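Local coordinates for protein putative oxidoreductase yhhX (Escherichia coli K-12, PDB 3F4L) that is probably an NADP-dependent oxidoreductase of the Gfo/Idh/MocA family, perhaps acting as a scyllo-inositol dehydrogenase, at residues F98-T101 / L102-K106; V322-N325 / L326-E330. All coordinates share one frame; numbering follows the deposited sequence.

Interaction 1: residues F98-T101 / L102-K106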
ATOM      1  N   PHE A  98     -15.977  19.887   9.656  1.00 20.96           N
ATOM      2  CA  PHE A  98     -16.836  20.124  10.819  1.00 22.41           C
ATOM      3  C   PHE A  98     -16.471  21.440  11.502  1.00 23.70           C
ATOM      4  O   PHE A  98     -17.314  22.319  11.688  1.00 24.48           O
ATOM      5  CB  PHE A  98     -16.687  18.965  11.804  1.00 22.95           C
ATOM      6  CG  PHE A  98     -17.754  18.922  12.851  1.00 23.17           C
ATOM      7  CD1 PHE A  98     -19.098  18.915  12.487  1.00 24.70           C
ATOM      8  CD2 PHE A  98     -17.421  18.887  14.196  1.00 23.23           C
ATOM      9  CE1 PHE A  98     -20.102  18.874  13.453  1.00 24.99           C
ATOM     10  CE2 PHE A  98     -18.420  18.845  15.176  1.00 26.97           C
ATOM     11  CZ  PHE A  98     -19.761  18.838  14.800  1.00 26.88           C
ATOM     12  N   THR A  99     -15.202  21.561  11.873  1.00 22.38           N
ATOM     13  CA  THR A  99     -14.676  22.762  12.516  1.00 23.59           C
ATOM     14  C   THR A  99     -13.223  22.874  12.111  1.00 24.66           C
ATOM     15  O   THR A  99     -12.632  21.903  11.631  1.00 24.68           O
ATOM     16  CB  THR A  99     -14.732  22.690  14.064  1.00 22.12           C
ATOM     17  OG1 THR A  99     -14.143  21.462  14.514  1.00 19.32           O
ATOM     18  CG2 THR A  99     -16.168  22.787  14.554  1.00 19.60           C
ATOM     19  N   PRO A 100     -12.629  24.063  12.278  1.00 26.29           N
ATOM     20  CA  PRO A 100     -11.223  24.208  11.901  1.00 26.85           C
ATOM     21  C   PRO A 100     -10.314  23.431  12.843  1.00 26.25           C
ATOM     22  O   PRO A 100      -9.233  22.987  12.444  1.00 24.76           O
ATOM     23  CB  PRO A 100     -10.985  25.718  12.007  1.00 26.68           C
ATOM     24  CG  PRO A 100     -12.355  26.305  11.759  1.00 27.25           C
ATOM     25  CD  PRO A 100     -13.231  25.377  12.569  1.00 26.43           C
ATOM     26  N   THR A 101     -10.759  23.261  14.086  1.00 26.41           N
ATOM     27  CA  THR A 101      -9.954  22.574  15.091  1.00 26.46           C
ATOM     28  C   THR A 101     -10.688  21.595  15.998  1.00 27.19           C
ATOM     29  O   THR A 101     -11.919  21.601  16.098  1.00 27.75           O
ATOM     30  CB  THR A 101      -9.248  23.588  16.003  1.00 27.69           C
ATOM     31  OG1 THR A 101     -10.198  24.146  16.922  1.00 28.56           O
ATOM     32  CG2 THR A 101      -8.650  24.706  15.177  1.00 27.86           C
ATOM     33  N   LEU A 102      -9.901  20.775  16.687  1.00 26.62           N
ATOM     34  CA  LEU A 102     -10.412  19.768  17.608  1.00 24.91           C
ATOM     35  C   LEU A 102     -11.138  20.422  18.788  1.00 24.71           C
ATOM     36  O   LEU A 102     -12.223  19.987  19.186  1.00 21.56           O
ATOM     37  CB  LEU A 102      -9.242  18.909  18.096  1.00 27.59           C
ATOM     38  CG  LEU A 102      -9.481  17.642  18.917  1.00 29.02           C
ATOM     39  CD1 LEU A 102     -10.404  16.693  18.168  1.00 29.70           C
ATOM     40  CD2 LEU A 102      -8.132  16.971  19.199  1.00 28.92           C
ATOM     41  N   ALA A 103     -10.541  21.472  19.344  1.00 24.34           N
ATOM     42  CA  ALA A 103     -11.147  22.179  20.468  1.00 25.23           C
ATOM     43  C   ALA A 103     -12.527  22.746  20.093  1.00 25.47           C
ATOM     44  O   ALA A 103     -13.491  22.586  20.842  1.00 24.19           O
ATOM     45  CB  ALA A 103     -10.218  23.304  20.941  1.00 25.95           C
ATOM     46  N   GLN A 104     -12.626  23.406  18.941  1.00 26.07           N
ATOM     47  CA  GLN A 104     -13.911  23.958  18.516  1.00 26.64           C
ATOM     48  C   GLN A 104     -14.950  22.854  18.357  1.00 25.62           C
ATOM     49  O   GLN A 104     -16.121  23.045  18.685  1.00 24.34           O
ATOM     50  CB  GLN A 104     -13.772  24.718  17.197  1.00 27.25           C
ATOM     51  CG  GLN A 104     -13.154  26.086  17.345  1.00 29.55           C
ATOM     52  CD  GLN A 104     -12.934  26.767  16.015  1.00 31.30           C
ATOM     53  OE1 GLN A 104     -12.044  26.391  15.250  1.00 34.55           O
ATOM     54  NE2 GLN A 104     -13.752  27.769  15.723  1.00 35.11           N
ATOM     55  N   ALA A 105     -14.520  21.705  17.844  1.00 25.18           N
ATOM     56  CA  ALA A 105     -15.424  20.577  17.667  1.00 24.42           C
ATOM     57  C   ALA A 105     -15.928  20.158  19.042  1.00 24.31           C
ATOM     58  O   ALA A 105     -17.125  19.964  19.250  1.00 22.50           O
ATOM     59  CB  ALA A 105     -14.698  19.418  17.005  1.00 24.06           C
ATOM     60  N   LYS A 106     -15.003  20.034  19.986  1.00 24.97           N
ATOM     61  CA  LYS A 106     -15.367  19.637  21.337  1.00 25.96           C
ATOM     62  C   LYS A 106     -16.328  20.644  21.950  1.00 23.47           C
ATOM     63  O   LYS A 106     -17.221  20.270  22.704  1.00 21.78           O
ATOM     64  CB  LYS A 106     -14.111  19.498  22.202  1.00 27.25           C
ATOM     65  CG  LYS A 106     -13.208  18.355  21.760  1.00 29.43           C
ATOM     66  CD  LYS A 106     -12.048  18.124  22.722  1.00 28.21           C
ATOM     67  CE  LYS A 106     -11.274  16.887  22.310  1.00 28.26           C
ATOM     68  NZ  LYS A 106     -10.014  16.695  23.072  1.00 30.16           N
TER
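Thr101 and Ala105 are joined by the first i to i+4 backbone bond of helix 102-115, Ala105 N to Thr101 O at 3.1 Å, where the irregular loop from Phe98 to Thr101 turns into the helix. Thr101 is the N-cap residue. Its OG1, placed between the backbone N and the carbonyl carbon (chi1 75°), accepts from Gln104 N at 3.2 Å in a nearly straight bond, N-H to acceptor angle 169°, which supplies a partner for an amide of the first helical turn. The same hydroxyl donates a long, weak bond to the side-chain oxygen OE1 of Gln104. Thr101 O is gripped twice: Thr99 OG1 donates to it at 2.7 Å, and Ala105 N reaches it from the opposite face of its carbonyl plane. Set between its own backbone N and carbonyl carbon, Thr99 OG1 is carried back over the turn, where it also lies 3.3 Å from Ala105 CB. A valine in place of Thr99 would probably leave Thr101 O with the Ala105 amide alone, and the turn less firmly held. This N-capped start lies in the Rossmann-fold domain and leads the chain from strand 91-94 into helix 102-115, which precedes the edge strand 119-121. Gln104 reaches back towards the loop, its side chain crossing Pro100 at about a right angle and setting OE1 3.1 Å from Pro100 CD. On the buried side the methyl of Ala105 lies at the edge of the Phe98 ring, close to the ring plane, 3.9 Å from CD2. The ring continues inward to Phe109, with planes about 25° apart, and to Val119 and Pro121 of strand 119-121.

Interaction 2: residues V322-N325 / L326-E330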
ATOM      1  N   VAL A 322     -15.901  11.564  15.195  1.00 18.03           N
ATOM      2  CA  VAL A 322     -15.629  12.890  14.665  1.00 18.41           C
ATOM      3  C   VAL A 322     -14.341  13.441  15.261  1.00 17.23           C
ATOM      4  O   VAL A 322     -13.496  13.958  14.543  1.00 16.77           O
ATOM      5  CB  VAL A 322     -16.799  13.857  14.965  1.00 19.49           C
ATOM      6  CG1 VAL A 322     -16.505  15.229  14.399  1.00 18.90           C
ATOM      7  CG2 VAL A 322     -18.075  13.306  14.369  1.00 18.77           C
ATOM      8  N   LEU A 323     -14.184  13.315  16.577  1.00 18.44           N
ATOM      9  CA  LEU A 323     -12.989  13.822  17.245  1.00 18.45           C
ATOM     10  C   LEU A 323     -11.730  13.062  16.814  1.00 19.57           C
ATOM     11  O   LEU A 323     -10.653  13.651  16.683  1.00 18.63           O
ATOM     12  CB  LEU A 323     -13.162  13.735  18.764  1.00 18.72           C
ATOM     13  CG  LEU A 323     -14.262  14.634  19.354  1.00 16.32           C
ATOM     14  CD1 LEU A 323     -14.387  14.406  20.855  1.00 15.37           C
ATOM     15  CD2 LEU A 323     -13.932  16.080  19.062  1.00 17.38           C
ATOM     16  N   THR A 324     -11.861  11.756  16.600  1.00 18.16           N
ATOM     17  CA  THR A 324     -10.709  10.967  16.185  1.00 18.86           C
ATOM     18  C   THR A 324     -10.265  11.413  14.785  1.00 17.51           C
ATOM     19  O   THR A 324      -9.072  11.527  14.509  1.00 18.93           O
ATOM     20  CB  THR A 324     -11.033   9.454  16.185  1.00 17.87           C
ATOM     21  OG1 THR A 324     -11.287   9.014  17.528  1.00 16.95           O
ATOM     22  CG2 THR A 324      -9.875   8.667  15.615  1.00 19.48           C
ATOM     23  N   ASN A 325     -11.229  11.689  13.911  1.00 18.36           N
ATOM     24  CA  ASN A 325     -10.921  12.127  12.547  1.00 18.80           C
ATOM     25  C   ASN A 325     -10.147  13.453  12.560  1.00 17.96           C
ATOM     26  O   ASN A 325      -9.074  13.568  11.958  1.00 17.56           O
ATOM     27  CB  ASN A 325     -12.225  12.276  11.751  1.00 19.09           C
ATOM     28  CG  ASN A 325     -12.009  12.262  10.255  1.00 22.97           C
ATOM     29  OD1 ASN A 325     -12.733  11.579   9.523  1.00 27.39           O
ATOM     30  ND2 ASN A 325     -11.029  13.020   9.784  1.00 20.04           N
ATOM     31  N   LEU A 326     -10.694  14.451  13.244  1.00 18.05           N
ATOM     32  CA  LEU A 326     -10.049  15.758  13.337  1.00 19.14           C
ATOM     33  C   LEU A 326      -8.649  15.677  13.941  1.00 18.33           C
ATOM     34  O   LEU A 326      -7.724  16.350  13.480  1.00 15.75           O
ATOM     35  CB  LEU A 326     -10.905  16.708  14.176  1.00 21.28           C
ATOM     36  CG  LEU A 326     -12.092  17.400  13.491  1.00 22.37           C
ATOM     37  CD1 LEU A 326     -12.866  16.407  12.626  1.00 27.18           C
ATOM     38  CD2 LEU A 326     -12.996  18.004  14.575  1.00 23.13           C
ATOM     39  N   GLU A 327      -8.494  14.863  14.979  1.00 17.60           N
ATOM     40  CA  GLU A 327      -7.195  14.722  15.633  1.00 20.13           C
ATOM     41  C   GLU A 327      -6.167  14.095  14.689  1.00 19.09           C
ATOM     42  O   GLU A 327      -5.029  14.566  14.595  1.00 18.73           O
ATOM     43  CB  GLU A 327      -7.330  13.867  16.893  1.00 21.70           C
ATOM     44  CG  GLU A 327      -6.067  13.768  17.708  1.00 26.84           C
ATOM     45  CD  GLU A 327      -6.242  12.908  18.943  1.00 30.38           C
ATOM     46  OE1 GLU A 327      -7.237  13.100  19.673  1.00 31.82           O
ATOM     47  OE2 GLU A 327      -5.377  12.043  19.191  1.00 36.05           O
ATOM     48  N   ILE A 328      -6.573  13.038  13.990  1.00 20.01           N
ATOM     49  CA  ILE A 328      -5.678  12.367  13.052  1.00 18.12           C
ATOM     50  C   ILE A 328      -5.233  13.334  11.949  1.00 19.42           C
ATOM     51  O   ILE A 328      -4.055  13.399  11.611  1.00 17.66           O
ATOM     52  CB  ILE A 328      -6.355  11.113  12.428  1.00 15.92           C
ATOM     53  CG1 ILE A 328      -6.529  10.033  13.516  1.00 16.69           C
ATOM     54  CG2 ILE A 328      -5.491  10.565  11.288  1.00 13.49           C
ATOM     55  CD1 ILE A 328      -7.318   8.781  13.083  1.00 11.52           C
ATOM     56  N   LEU A 329      -6.172  14.097  11.399  1.00 20.21           N
ATOM     57  CA  LEU A 329      -5.829  15.055  10.358  1.00 21.52           C
ATOM     58  C   LEU A 329      -4.821  16.094  10.868  1.00 22.67           C
ATOM     59  O   LEU A 329      -3.806  16.363  10.214  1.00 22.92           O
ATOM     60  CB  LEU A 329      -7.098  15.756   9.848  1.00 21.60           C
ATOM     61  CG  LEU A 329      -8.025  14.885   8.991  1.00 20.26           C
ATOM     62  CD1 LEU A 329      -9.310  15.631   8.667  1.00 18.55           C
ATOM     63  CD2 LEU A 329      -7.288  14.497   7.704  1.00 22.82           C
ATOM     64  N   GLU A 330      -5.089  16.658  12.042  1.00 22.78           N
ATOM     65  CA  GLU A 330      -4.205  17.668  12.624  1.00 25.11           C
ATOM     66  C   GLU A 330      -2.804  17.150  12.879  1.00 24.64           C
ATOM     67  O   GLU A 330      -1.821  17.785  12.506  1.00 23.86           O
ATOM     68  CB  GLU A 330      -4.767  18.196  13.953  1.00 28.57           C
ATOM     69  CG  GLU A 330      -6.126  18.870  13.867  1.00 34.36           C
ATOM     70  CD  GLU A 330      -6.486  19.616  15.147  1.00 38.70           C
ATOM     71  OE1 GLU A 330      -6.347  19.028  16.245  1.00 38.81           O
ATOM     72  OE2 GLU A 330      -6.910  20.792  15.052  1.00 40.41           O
TER
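Four successive i to i+4 bonds join 322-325 to 326-330 as unbroken alpha helix, from Leu326 N to Val322 O at 3.1 Å, with an N-H to acceptor angle of 175°, through to Leu329 N to Asn325 O at 3.0 Å. Side chains one turn apart pair along this frame. Thr324 and Ile328 lie side by side and point the same way, the methyl CG2 of Thr324 meeting CD1 of Ile328 at 3.6 Å. That methyl stands anti to the backbone N (chi1 -66° for OG1), which leaves the hydroxyl beside the N, where it bonds to Ser320 O one turn earlier and to the Arg189 side chain. Ile328 CG1 also leans over the carbonyl of its partner, 3.1 Å from Thr324 O. Both segments belong to helix 319-331 of the C-terminal alpha/beta domain, and the helix is covered on two flanks. Asn325, Ile328 and Leu329 pack against helix 171-187 of the same domain, at Asp181 and Met180, while Val322, Leu323 and Leu326 meet helix 102-115 of the Rossmann-fold domain. Leu326 curls back along its own helix: with CG beside the backbone N (chi1 -81°), CD1 lies 3.2 Å from Val322 O and 4.2 Å from Val322 CG1, a methyl-to-methyl approach. Asn325 and Leu329, by contrast, cross at a slant, and Leu329 CG rests 3.4 Å from Asn325 O, so this leucine shields the carbonyl that its own amide holds. Glu327 uses its near end here, with CB 3.3 Å from Leu323 O while the rest of its chain runs out extended. The carbonyl O of Ile328 accepts a hydrogen bond from the hydroxyl of Tyr195, on strand 192-198 of the large mixed sheet.

From the N terminus, interaction 1 comes first, where the chain leaves strand 91-94 of the Rossmann-fold domain and enters helix 102-115; interaction 2 follows more than two hundred residues later, within helix 319-331 of the C-terminal domain. Each is local and closes no long loop, and they are in series, neither nested nor crossed. In space their centres are only about 9 Å apart, and the two touch. Ala105 CB packs on Leu326 CD2 at 3.3 Å, Leu102 CD1 on Leu323 O at 3.4 Å, and Glu330 OE2 lies 3.4 Å from Leu102 N. The two helices thus form part of the junction between the domains.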